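Long-range contacts in putative succinylglutamate desuccinylase / aspartoacylase (Shewanella amazonensis, PDB 3FMC), which is probably a zinc-dependent hydrolase of the succinylglutamate desuccinylase/aspartoacylase family, thought to act on ester bonds: residues V98-E103 with V148-R153; N110-Y115 with A225-R230; V301-K306 with E357-M362. One frame throughout, in Å; residues are numbered along the deposited sequence.

Contact 1: V98-E103 with V148-R153; sequences VNWNRE and VTTGHR. With SO4 (sulfate ion), chain K.
Trp100 and Glu103 of an irregular loop come up against the first turn of helix 150-163, with the CA atoms of Glu103 and His152 5.0 Å apart. Thr149 is the N-cap of that helix: its OG1 accepts from His152 N and at the same time donates to Glu103 OE2 at 2.9 Å, approaching the carboxylate from above its plane. The glutamate chain bends at chi2 (-82°), turning CD toward the helix start; OE1 lies beside His152 CB. A negative charge at this end of a helix would be expected to interact favourably with the helix dipole. The imidazole of His152 serves the same residue at its backbone, ND1 donating to Glu103 O at 2.8 Å, while NE2 is paired with Arg141. Where Gly151 passes, the indole of Trp100 lies with its six-membered ring edge on, CZ3 3.6 Å from Gly151 CA. Gly151, which has no side chain, lets Trp100 CE3 and CZ3 and Glu103 CB come close to its backbone. A water bridges Trp100 O and Gly151 O. Thr150 OG1 turns to Gln354 O of a second subunit. On the loop, Asn99 OD1 closes an Asx turn onto Asn101 N and also pairs with His43, one of three residues forming a possible empty metal site. A sulfate, probably from the crystallisation liquor, sits against this turn: Arg102 NH1 and NH2 each reach a different oxygen, and O1 also takes Asn101 ND2 at 3.2 Å.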
# COMPACT_ATOMS: atom_id res chain seq x y z
N VAL C 98 1.33 -13.05 -1.99
CA VAL C 98 0.91 -14.27 -2.64
C VAL C 98 -0.45 -14.08 -3.34
O VAL C 98 -1.45 -13.72 -2.71
CB VAL C 98 0.85 -15.46 -1.71
CG1 VAL C 98 0.30 -16.70 -2.47
CG2 VAL C 98 2.27 -15.74 -1.06
N ASN C 99 -0.44 -14.34 -4.63
CA ASN C 99 -1.62 -14.23 -5.50
C ASN C 99 -2.72 -15.14 -5.00
O ASN C 99 -2.49 -16.33 -4.78
CB ASN C 99 -1.13 -14.57 -6.93
CG ASN C 99 -2.23 -14.45 -8.02
OD1 ASN C 99 -3.41 -14.54 -7.74
ND2 ASN C 99 -1.80 -14.27 -9.26
N TRP C 100 -3.92 -14.62 -4.81
CA TRP C 100 -5.02 -15.44 -4.29
C TRP C 100 -5.32 -16.63 -5.22
O TRP C 100 -5.79 -17.69 -4.73
CB TRP C 100 -6.26 -14.64 -4.17
CG TRP C 100 -6.20 -13.40 -3.29
CD1 TRP C 100 -6.40 -12.13 -3.69
CD2 TRP C 100 -5.97 -13.35 -1.88
NE1 TRP C 100 -6.36 -11.27 -2.63
CE2 TRP C 100 -6.09 -11.98 -1.50
CE3 TRP C 100 -5.68 -14.30 -0.90
CZ2 TRP C 100 -5.90 -11.55 -0.18
CZ3 TRP C 100 -5.48 -13.86 0.41
CH2 TRP C 100 -5.61 -12.51 0.75
N ASN C 101 -5.03 -16.44 -6.52
CA ASN C 101 -5.23 -17.49 -7.53
C ASN C 101 -4.00 -18.35 -7.77
O ASN C 101 -3.81 -18.97 -8.84
CB ASN C 101 -5.77 -16.84 -8.81
CG ASN C 101 -6.33 -17.85 -9.81
OD1 ASN C 101 -7.06 -18.77 -9.45
ND2 ASN C 101 -6.03 -17.62 -11.08
N ARG C 102 -3.11 -18.36 -6.78
CA ARG C 102 -1.99 -19.29 -6.76
C ARG C 102 -2.08 -20.14 -5.49
O ARG C 102 -1.16 -20.88 -5.19
CB ARG C 102 -0.66 -18.56 -6.81
CG ARG C 102 -0.43 -17.90 -8.14
CD ARG C 102 -0.41 -18.86 -9.32
NE ARG C 102 -0.13 -18.04 -10.50
CZ ARG C 102 -1.07 -17.39 -11.20
NH1 ARG C 102 -2.36 -17.56 -10.97
NH2 ARG C 102 -0.68 -16.60 -12.20
N GLU C 103 -3.19 -20.05 -4.77
CA GLU C 103 -3.36 -20.76 -3.49
C GLU C 103 -4.17 -22.06 -3.53
O GLU C 103 -4.46 -22.67 -2.50
CB GLU C 103 -3.99 -19.79 -2.50
CG GLU C 103 -3.00 -18.76 -1.96
CD GLU C 103 -2.16 -19.29 -0.82
OE1 GLU C 103 -1.92 -20.53 -0.72
OE2 GLU C 103 -1.74 -18.43 -0.02
N VAL C 148 -3.40 -23.12 8.07
CA VAL C 148 -3.07 -22.81 6.69
C VAL C 148 -3.17 -21.29 6.47
O VAL C 148 -3.81 -20.55 7.24
CB VAL C 148 -4.02 -23.55 5.68
CG1 VAL C 148 -3.94 -25.08 5.88
CG2 VAL C 148 -5.50 -23.04 5.77
N THR C 149 -2.59 -20.83 5.38
CA THR C 149 -2.63 -19.38 5.09
C THR C 149 -4.05 -18.87 4.87
O THR C 149 -4.99 -19.63 4.57
CB THR C 149 -1.76 -18.99 3.83
OG1 THR C 149 -2.39 -19.48 2.65
CG2 THR C 149 -0.34 -19.51 3.91
N THR C 150 -4.22 -17.55 4.96
CA THR C 150 -5.49 -16.90 4.72
C THR C 150 -6.01 -17.26 3.33
O THR C 150 -7.18 -17.63 3.17
CB THR C 150 -5.33 -15.36 4.92
OG1 THR C 150 -4.88 -15.14 6.29
CG2 THR C 150 -6.67 -14.59 4.59
N GLY C 151 -5.12 -17.17 2.35
CA GLY C 151 -5.47 -17.41 0.94
C GLY C 151 -5.71 -18.89 0.68
O GLY C 151 -6.60 -19.24 -0.06
N HIS C 152 -4.95 -19.75 1.32
CA HIS C 152 -5.17 -21.19 1.14
C HIS C 152 -6.51 -21.62 1.71
O HIS C 152 -7.21 -22.47 1.10
CB HIS C 152 -4.02 -21.99 1.74
CG HIS C 152 -3.93 -23.41 1.29
ND1 HIS C 152 -3.77 -23.77 -0.04
CD2 HIS C 152 -3.87 -24.56 2.00
CE1 HIS C 152 -3.64 -25.09 -0.12
NE2 HIS C 152 -3.68 -25.59 1.11
N ARG C 153 -6.91 -21.06 2.86
CA ARG C 153 -8.19 -21.42 3.43
C ARG C 153 -9.28 -21.01 2.44
O ARG C 153 -10.22 -21.75 2.20
CB ARG C 153 -8.41 -20.77 4.77
CG ARG C 153 -9.80 -20.95 5.34
CD ARG C 153 -9.90 -20.46 6.79
NE ARG C 153 -9.14 -21.39 7.57
CZ ARG C 153 -9.60 -22.53 8.03
NH1 ARG C 153 -10.87 -22.88 7.86
NH2 ARG C 153 -8.78 -23.34 8.67
S SO4 K . -3.86 -14.88 -12.97
O1 SO4 K . -3.89 -15.31 -11.56
O2 SO4 K . -2.46 -14.76 -13.39
O3 SO4 K . -4.56 -13.60 -13.27
O4 SO4 K . -4.55 -15.92 -13.76
O HOH W 1 -6.75 -17.26 -2.16

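Contact 2: N110-Y115 with A225-R230; sequences NIEVWY and ASSHGR
The C-terminal end of helix 210-227 meets the N-terminal part of helix 111-118, with Tyr115 reaching out of the shorter helix to touch Ala225, His228 and Arg230. In Tyr115, CG is anti to the backbone N (chi1 177°), and Ala225 lies over one face of the ring. Ala225 CA makes a CH-pi contact 4.2 Å from the ring centroid, displaced toward the rim, while its CB packs 3.8 Å from Tyr115 CE1. The imidazole of His228 is nearly parallel to the phenol, the planes 15° apart, but the two rings slide past each other and barely overlap; the closest approach is His228 ND1 to Tyr115 CE2 at 3.6 Å. The longer helix ends in a Schellman motif, with Gly229 at positive phi as the C-prime residue, Gly229 N bonded to Ser226 O and Arg230 N to Ala225 O. Ala225 O also accepts from His228 N, the two donors arriving from opposite faces of its carbonyl plane. Beyond the turn, Arg230 runs extended past the phenol oxygen, bringing its CD 3.2 Å from Tyr115 OH at the ring edge. The guanidinium continues to Asp123, with which it forms a salt bridge, and to Leu121 O. Glu112 and His228 reach toward each other tip to tip, Glu112 OE2 lying 3.0 Å from His228 CE1 near the imidazole plane. Their polar partners are elsewhere: Gln116 NE2 donates to Glu112 OE2, and His228 ND1 is hydrogen-bonded to Val224 O.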
# COMPACT_ATOMS: atom_id res chain seq x y z
N ASN C 110 -1.00 -40.45 -5.21
CA ASN C 110 -0.56 -41.13 -6.44
C ASN C 110 -1.79 -41.65 -7.17
O ASN C 110 -2.49 -42.53 -6.66
CB ASN C 110 0.46 -42.22 -6.11
CG ASN C 110 0.98 -42.93 -7.35
OD1 ASN C 110 0.23 -43.26 -8.25
ND2 ASN C 110 2.28 -43.18 -7.39
N ILE C 111 -2.06 -41.08 -8.34
CA ILE C 111 -3.27 -41.40 -9.11
C ILE C 111 -3.16 -42.78 -9.76
O ILE C 111 -4.16 -43.50 -9.86
CB ILE C 111 -3.62 -40.25 -10.11
CG1 ILE C 111 -4.05 -39.02 -9.31
CG2 ILE C 111 -4.75 -40.68 -11.07
CD1 ILE C 111 -4.20 -37.71 -10.11
N GLU C 112 -1.97 -43.14 -10.19
CA GLU C 112 -1.74 -44.48 -10.73
C GLU C 112 -2.17 -45.51 -9.67
O GLU C 112 -2.96 -46.38 -9.95
CB GLU C 112 -0.29 -44.67 -11.19
CG GLU C 112 0.03 -46.09 -11.70
CD GLU C 112 -0.93 -46.57 -12.83
OE1 GLU C 112 -1.03 -45.87 -13.86
OE2 GLU C 112 -1.55 -47.65 -12.66
N VAL C 113 -1.68 -45.36 -8.43
CA VAL C 113 -2.04 -46.27 -7.34
C VAL C 113 -3.51 -46.19 -7.01
O VAL C 113 -4.17 -47.19 -6.81
CB VAL C 113 -1.17 -46.02 -6.05
CG1 VAL C 113 -1.69 -46.80 -4.83
CG2 VAL C 113 0.29 -46.37 -6.35
N TRP C 114 -4.06 -44.98 -6.95
CA TRP C 114 -5.49 -44.84 -6.68
C TRP C 114 -6.27 -45.57 -7.78
O TRP C 114 -7.24 -46.28 -7.51
CB TRP C 114 -5.90 -43.36 -6.67
CG TRP C 114 -7.30 -43.14 -6.24
CD1 TRP C 114 -7.71 -42.76 -4.99
CD2 TRP C 114 -8.51 -43.28 -7.03
NE1 TRP C 114 -9.07 -42.63 -4.95
CE2 TRP C 114 -9.59 -42.97 -6.18
CE3 TRP C 114 -8.78 -43.64 -8.37
CZ2 TRP C 114 -10.91 -42.99 -6.61
CZ3 TRP C 114 -10.09 -43.67 -8.80
CH2 TRP C 114 -11.15 -43.35 -7.91
N TYR C 115 -5.86 -45.36 -9.04
CA TYR C 115 -6.54 -46.04 -10.15
C TYR C 115 -6.52 -47.56 -9.98
O TYR C 115 -7.56 -48.22 -10.07
CB TYR C 115 -5.96 -45.63 -11.50
CG TYR C 115 -6.62 -46.38 -12.61
CD1 TYR C 115 -7.90 -46.03 -13.05
CD2 TYR C 115 -5.99 -47.46 -13.23
CE1 TYR C 115 -8.53 -46.74 -14.08
CE2 TYR C 115 -6.60 -48.18 -14.25
CZ TYR C 115 -7.87 -47.81 -14.68
OH TYR C 115 -8.50 -48.48 -15.70
N ALA C 225 -5.95 -44.06 -16.88
CA ALA C 225 -6.90 -45.08 -17.38
C ALA C 225 -6.56 -45.47 -18.84
O ALA C 225 -6.52 -46.67 -19.20
CB ALA C 225 -8.35 -44.58 -17.22
N SER C 226 -6.30 -44.46 -19.69
CA SER C 226 -5.93 -44.70 -21.11
C SER C 226 -4.63 -45.49 -21.27
O SER C 226 -4.48 -46.28 -22.21
CB SER C 226 -5.81 -43.38 -21.89
OG SER C 226 -7.07 -42.75 -21.92
N SER C 227 -3.67 -45.24 -20.39
CA SER C 227 -2.43 -46.01 -20.43
C SER C 227 -2.73 -47.51 -20.20
O SER C 227 -1.94 -48.36 -20.62
CB SER C 227 -1.40 -45.49 -19.42
OG SER C 227 -1.75 -45.90 -18.11
N HIS C 228 -3.85 -47.81 -19.54
CA HIS C 228 -4.30 -49.20 -19.34
C HIS C 228 -5.39 -49.63 -20.31
O HIS C 228 -6.06 -50.63 -20.08
CB HIS C 228 -4.79 -49.41 -17.90
CG HIS C 228 -3.70 -49.26 -16.91
ND1 HIS C 228 -3.53 -48.11 -16.17
CD2 HIS C 228 -2.65 -50.06 -16.61
CE1 HIS C 228 -2.44 -48.23 -15.43
NE2 HIS C 228 -1.88 -49.40 -15.69
N GLY C 229 -5.57 -48.89 -21.41
CA GLY C 229 -6.59 -49.23 -22.39
C GLY C 229 -8.03 -49.06 -21.95
O GLY C 229 -8.92 -49.72 -22.50
N ARG C 230 -8.26 -48.20 -20.95
CA ARG C 230 -9.61 -47.90 -20.49
C ARG C 230 -9.93 -46.42 -20.71
O ARG C 230 -9.17 -45.53 -20.33
CB ARG C 230 -9.81 -48.25 -19.02
CG ARG C 230 -11.18 -47.87 -18.52
CD ARG C 230 -11.38 -48.40 -17.14
NE ARG C 230 -12.68 -48.08 -16.58
CZ ARG C 230 -13.05 -48.46 -15.35
NH1 ARG C 230 -12.22 -49.16 -14.59
NH2 ARG C 230 -14.25 -48.15 -14.90

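Contact 3: V301-K306 with E357-M362; sequences VEYLGK and ELYKVM
Tyr359 pushes its phenol from strand 357-363 into the bend where the chain leaves strand 299-303, fitting between Tyr303 and Gly305. The two strands run roughly parallel, 21° apart, but their axes are 10.3 Å from each other, so side chains span the gap between two different sheets. At the tip, Tyr359 OH donates to Gly305 O at 2.7 Å, in the carbonyl plane and on a lone pair. The flank of the ring is taken by Tyr303, whose CD1 lies 3.7 Å from Tyr359 CE1; the rings meet obliquely, at 59°. One residue earlier, Leu358 puts CD2 into the notch between Val301 CG2, 4.0 Å away, and the outer end of Tyr303, 3.7 Å from its OH. Val301 CG1 covers the centre of one face of the Tyr303 ring. Leu358 and Tyr359 form a classic beta bulge opposite Phe293, and both side chains reach the facing segment. His346 stacks on Tyr303 and also meets Tyr359. Tyr303 OH is bonded to Ser349 O and Tyr359 OH to Gly305 O, so both phenol hydroxyls within this largely apolar and aromatic packing are satisfied by backbone carbonyls.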
# COMPACT_ATOMS: atom_id res chain seq x y z
N VAL C 301 3.91 6.28 -20.77
CA VAL C 301 3.43 5.53 -21.91
C VAL C 301 2.08 5.92 -22.45
O VAL C 301 1.10 6.08 -21.71
CB VAL C 301 3.33 4.02 -21.45
CG1 VAL C 301 2.88 3.12 -22.58
CG2 VAL C 301 4.70 3.53 -20.87
N GLU C 302 2.06 6.08 -23.77
CA GLU C 302 0.83 6.25 -24.53
C GLU C 302 0.63 4.91 -25.24
O GLU C 302 1.47 4.50 -26.05
CB GLU C 302 0.96 7.40 -25.53
CG GLU C 302 -0.27 7.63 -26.36
CD GLU C 302 -0.11 8.82 -27.31
OE1 GLU C 302 0.94 8.91 -28.01
OE2 GLU C 302 -1.04 9.61 -27.35
N TYR C 303 -0.44 4.19 -24.93
CA TYR C 303 -0.65 2.83 -25.47
C TYR C 303 -1.19 2.97 -26.88
O TYR C 303 -2.22 3.60 -27.08
CB TYR C 303 -1.63 2.01 -24.56
CG TYR C 303 -0.99 1.73 -23.23
CD1 TYR C 303 -0.12 0.66 -23.09
CD2 TYR C 303 -1.15 2.59 -22.16
CE1 TYR C 303 0.54 0.41 -21.88
CE2 TYR C 303 -0.49 2.36 -20.94
CZ TYR C 303 0.35 1.27 -20.82
OH TYR C 303 1.05 1.07 -19.65
N LEU C 304 -0.51 2.37 -27.85
CA LEU C 304 -0.97 2.42 -29.26
C LEU C 304 -1.60 1.11 -29.71
O LEU C 304 -2.56 1.12 -30.48
CB LEU C 304 0.20 2.78 -30.17
CG LEU C 304 0.95 4.07 -29.84
CD1 LEU C 304 2.21 4.23 -30.69
CD2 LEU C 304 0.05 5.28 -29.92
N GLY C 305 -1.08 -0.01 -29.26
CA GLY C 305 -1.61 -1.34 -29.64
C GLY C 305 -2.92 -1.52 -28.92
O GLY C 305 -2.97 -1.51 -27.69
N LYS C 306 -4.02 -1.67 -29.68
CA LYS C 306 -5.35 -1.80 -29.07
C LYS C 306 -5.61 -3.27 -28.74
O LYS C 306 -5.33 -4.17 -29.52
CB LYS C 306 -6.44 -1.25 -29.99
CG LYS C 306 -6.19 0.23 -30.32
CD LYS C 306 -6.44 1.14 -29.13
CE LYS C 306 -6.08 2.57 -29.42
NZ LYS C 306 -6.66 3.47 -28.38
N GLU C 357 5.61 -4.94 -16.70
CA GLU C 357 4.98 -5.70 -17.79
C GLU C 357 4.01 -4.78 -18.53
O GLU C 357 2.98 -4.36 -18.00
CB GLU C 357 4.27 -6.91 -17.25
CG GLU C 357 3.65 -7.82 -18.34
CD GLU C 357 2.69 -8.83 -17.74
OE1 GLU C 357 3.11 -9.82 -17.09
OE2 GLU C 357 1.49 -8.62 -17.93
N LEU C 358 4.35 -4.47 -19.77
CA LEU C 358 3.55 -3.57 -20.59
C LEU C 358 2.35 -4.26 -21.26
O LEU C 358 1.25 -3.73 -21.19
CB LEU C 358 4.39 -2.86 -21.66
CG LEU C 358 5.19 -1.63 -21.25
CD1 LEU C 358 6.17 -1.27 -22.40
CD2 LEU C 358 4.25 -0.44 -20.89
N TYR C 359 2.57 -5.40 -21.88
CA TYR C 359 1.51 -6.14 -22.54
C TYR C 359 1.69 -7.62 -22.42
O TYR C 359 2.79 -8.08 -22.16
CB TYR C 359 1.53 -5.86 -24.07
CG TYR C 359 0.90 -4.58 -24.62
CD1 TYR C 359 1.57 -3.37 -24.58
CD2 TYR C 359 -0.34 -4.60 -25.26
CE1 TYR C 359 1.04 -2.21 -25.09
CE2 TYR C 359 -0.87 -3.47 -25.81
CZ TYR C 359 -0.19 -2.26 -25.74
OH TYR C 359 -0.72 -1.11 -26.26
N LYS C 360 0.58 -8.36 -22.54
CA LYS C 360 0.60 -9.80 -22.83
C LYS C 360 0.03 -9.94 -24.27
O LYS C 360 -0.99 -9.32 -24.62
CB LYS C 360 -0.11 -10.64 -21.81
CG LYS C 360 0.62 -10.69 -20.47
CD LYS C 360 -0.11 -11.68 -19.58
CE LYS C 360 0.43 -11.71 -18.26
NZ LYS C 360 -0.23 -12.86 -17.59
N VAL C 361 0.74 -10.72 -25.07
CA VAL C 361 0.47 -10.87 -26.49
C VAL C 361 0.39 -12.32 -26.93
O VAL C 361 1.29 -13.11 -26.65
CB VAL C 361 1.62 -10.17 -27.29
CG1 VAL C 361 1.37 -10.26 -28.81
CG2 VAL C 361 1.77 -8.73 -26.84
N MSE C 362 -0.72 -12.72 -27.59
CA MSE C 362 -0.78 -14.06 -28.16
C MSE C 362 -0.04 -14.02 -29.48
O MSE C 362 -0.25 -13.10 -30.29
CB MSE C 362 -2.24 -14.49 -28.43
CG MSE C 362 -3.01 -14.61 -27.19
SE MSE C 362 -4.80 -15.36 -27.55
CE MSE C 362 -5.54 -15.23 -25.77

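From the N terminus, the loop that follows helix 77-80 enters contact 1, and helix 111-118 then opens contact 2. Contact 1 closes first, at the start of helix 150-163, across 44 largely helical residues; contact 2 closes later, at the C-terminal end of helix 210-227, so the two loops cross. All four segments belong to the succinylglutamate desuccinylase/aspartoacylase catalytic domain, yet the contact centres are about 30 Å apart. Contact 3 follows in series, closing a helix-free span of 50 residues and joining the four-stranded antiparallel sheet to strand 357-363. Nearest atoms of contacts 1 and 3 are about 7 Å apart, whereas contacts 2 and 3 lie on opposite sides of the chain's centre.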